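Local coordinates for protein triosephosphate isomerase (Toxoplasma gondii, PDB 5UPR) that probably interconverts D-glyceraldehyde 3-phosphate and dihydroxyacetone phosphate in glycolysis and gluconeogenesis, working as a homodimer, at residues Gly187-Ala192 against Gly228-Glu233. Sequence-based numbering, arbitrary orientation. Where two conformers were deposited one is given.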
loop_
_atom_site.group_PDB
_atom_site.type_symbol
_atom_site.label_atom_id
_atom_site.label_comp_id
_atom_site.label_asym_id
_atom_site.label_seq_id
_atom_site.Cartn_x
_atom_site.Cartn_y
_atom_site.Cartn_z
ATOM N N GLY A 187 14.416 -6.824 -20.678
ATOM C CA GLY A 187 15.788 -6.937 -21.142
ATOM C C GLY A 187 16.197 -5.906 -22.220
ATOM O O GLY A 187 17.364 -5.897 -22.656
ATOM N N LYS A 188 15.272 -5.036 -22.649
ATOM C CA LYS A 188 15.581 -4.065 -23.689
ATOM C C LYS A 188 16.067 -2.771 -23.017
ATOM O O LYS A 188 15.340 -1.804 -22.932
ATOM C CB LYS A 188 14.377 -3.810 -24.619
ATOM C CG LYS A 188 13.646 -5.043 -25.175
ATOM C CD LYS A 188 12.280 -4.677 -25.764
ATOM C CE LYS A 188 11.672 -5.843 -26.488
ATOM N NZ LYS A 188 10.591 -5.415 -27.413
ATOM N N THR A 189 17.305 -2.776 -22.534
ATOM C CA THR A 189 17.920 -1.578 -21.954
ATOM C C THR A 189 18.028 -0.489 -23.016
ATOM O O THR A 189 18.359 -0.750 -24.169
ATOM C CB THR A 189 19.325 -1.919 -21.383
ATOM O OG1 THR A 189 19.244 -3.168 -20.714
ATOM C CG2 THR A 189 19.798 -0.869 -20.390
ATOM N N ALA A 190 17.691 0.743 -22.674
ATOM C CA ALA A 190 18.021 1.873 -23.545
ATOM C C ALA A 190 19.513 1.879 -23.905
ATOM O O ALA A 190 20.366 1.494 -23.092
ATOM C CB ALA A 190 17.707 3.153 -22.860
ATOM N N THR A 191 19.843 2.288 -25.144
ATOM C CA THR A 191 21.238 2.640 -25.446
ATOM C C THR A 191 21.697 3.795 -24.583
ATOM O O THR A 191 20.883 4.566 -24.119
ATOM C CB THR A 191 21.448 2.955 -26.940
ATOM O OG1 THR A 191 20.662 4.097 -27.257
ATOM C CG2 THR A 191 21.026 1.715 -27.778
ATOM N N ALA A 192 22.994 3.904 -24.377
ATOM C CA ALA A 192 23.627 5.053 -23.750
ATOM C C ALA A 192 23.229 6.355 -24.461
ATOM O O ALA A 192 22.914 7.327 -23.797
ATOM C CB ALA A 192 25.152 4.919 -23.794
ATOM N N GLY A 228 24.691 -4.489 -13.711
ATOM C CA GLY A 228 26.123 -4.174 -13.480
ATOM C C GLY A 228 26.900 -4.073 -14.788
ATOM O O GLY A 228 27.696 -3.198 -14.956
ATOM N N SER A 229 26.582 -4.942 -15.738
ATOM C CA SER A 229 27.296 -5.066 -17.004
ATOM C C SER A 229 26.949 -3.966 -18.039
ATOM O O SER A 229 27.697 -3.788 -18.997
ATOM C CB SER A 229 27.021 -6.466 -17.590
ATOM O OG SER A 229 25.644 -6.582 -17.963
ATOM N N ASN A 230 25.843 -3.234 -17.861
ATOM C CA ASN A 230 25.497 -2.099 -18.757
ATOM C C ASN A 230 25.564 -0.675 -18.127
ATOM O O ASN A 230 25.430 0.343 -18.844
ATOM C CB ASN A 230 24.158 -2.329 -19.497
ATOM C CG ASN A 230 22.946 -2.380 -18.576
ATOM O OD1 ASN A 230 22.877 -1.666 -17.573
ATOM N ND2 ASN A 230 21.967 -3.271 -18.913
ATOM N N ALA A 231 25.735 -0.586 -16.803
ATOM C CA ALA A 231 25.611 0.690 -16.086
ATOM C C ALA A 231 26.718 1.675 -16.352
ATOM O O ALA A 231 26.467 2.875 -16.497
ATOM C CB ALA A 231 25.506 0.425 -14.562
ATOM N N LYS A 232 27.961 1.190 -16.445
ATOM C CA LYS A 232 29.071 2.134 -16.691
ATOM C C LYS A 232 28.913 2.879 -18.001
ATOM O O LYS A 232 29.105 4.043 -18.037
ATOM C CB LYS A 232 30.423 1.441 -16.656
ATOM C CG LYS A 232 30.863 1.075 -15.263
ATOM C CD LYS A 232 32.268 0.456 -15.306
ATOM C CE LYS A 232 33.074 0.734 -14.036
ATOM N NZ LYS A 232 32.884 2.125 -13.468
ATOM N N GLU A 233 28.540 2.198 -19.072
ATOM C CA GLU A 233 28.334 2.852 -20.355
ATOM C C GLU A 233 27.166 3.860 -20.259
ATOM O O GLU A 233 27.281 5.005 -20.709
ATOM C CB GLU A 233 28.069 1.816 -21.444
ATOM C CG GLU A 233 28.004 2.393 -22.858
ATOM C CD GLU A 233 27.369 1.432 -23.878
ATOM O OE1 GLU A 233 27.006 0.273 -23.564
ATOM O OE2 GLU A 233 27.257 1.805 -25.038
HETATM O O HOH W 1 24.780 1.763 -25.930
#
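Thr189 and Ala192 meet Asn230 and Glu233 at the surface of the TIM barrel. The loop that follows strand 174-178 here lies against the short helix 228-234, which comes after strand 220-222. In the triosephosphate isomerase family this loop, known as loop 6, closes over the substrate. Residues 188-190 probably form its C-terminal hinge; Thr191 caps helix 192-209, in which Ala192 lies. Ala190 N bonds to Tyr222 OH and Gly187 N weakly to Ser225 OG, consistent with a closed lid.

The packing is small and in two places. Thr189 and Asn230 approach from opposite directions. The Thr189 methyl CG2 lies 3.6 Å from Asn230 ND2 and 3.9 Å from Asn230 CG. Farther along, Ala192 CB rests 3.7 Å from Glu233 O and 3.9 Å from Glu233 CG.

The polar groups of the first pair are joined through a third residue. Thr189 OG1 and Asn230 ND2 are 3.3 Å apart, but the angle is too poor for a hydrogen bond. Both atoms instead bond to Ser225 O. Asn230 OD1 bonds to Lys227 N, so both ends of the amide are held and its rotation is fixed.

Water bridges the second pair. Glu233 CG is anti to the backbone N (chi1 -173°) and the chain beyond is extended, which carries the carboxylate past Ala192 CB. The water accepts from Ala192 N at 3.2 Å and donates to Glu233 OE2 at 2.6 Å.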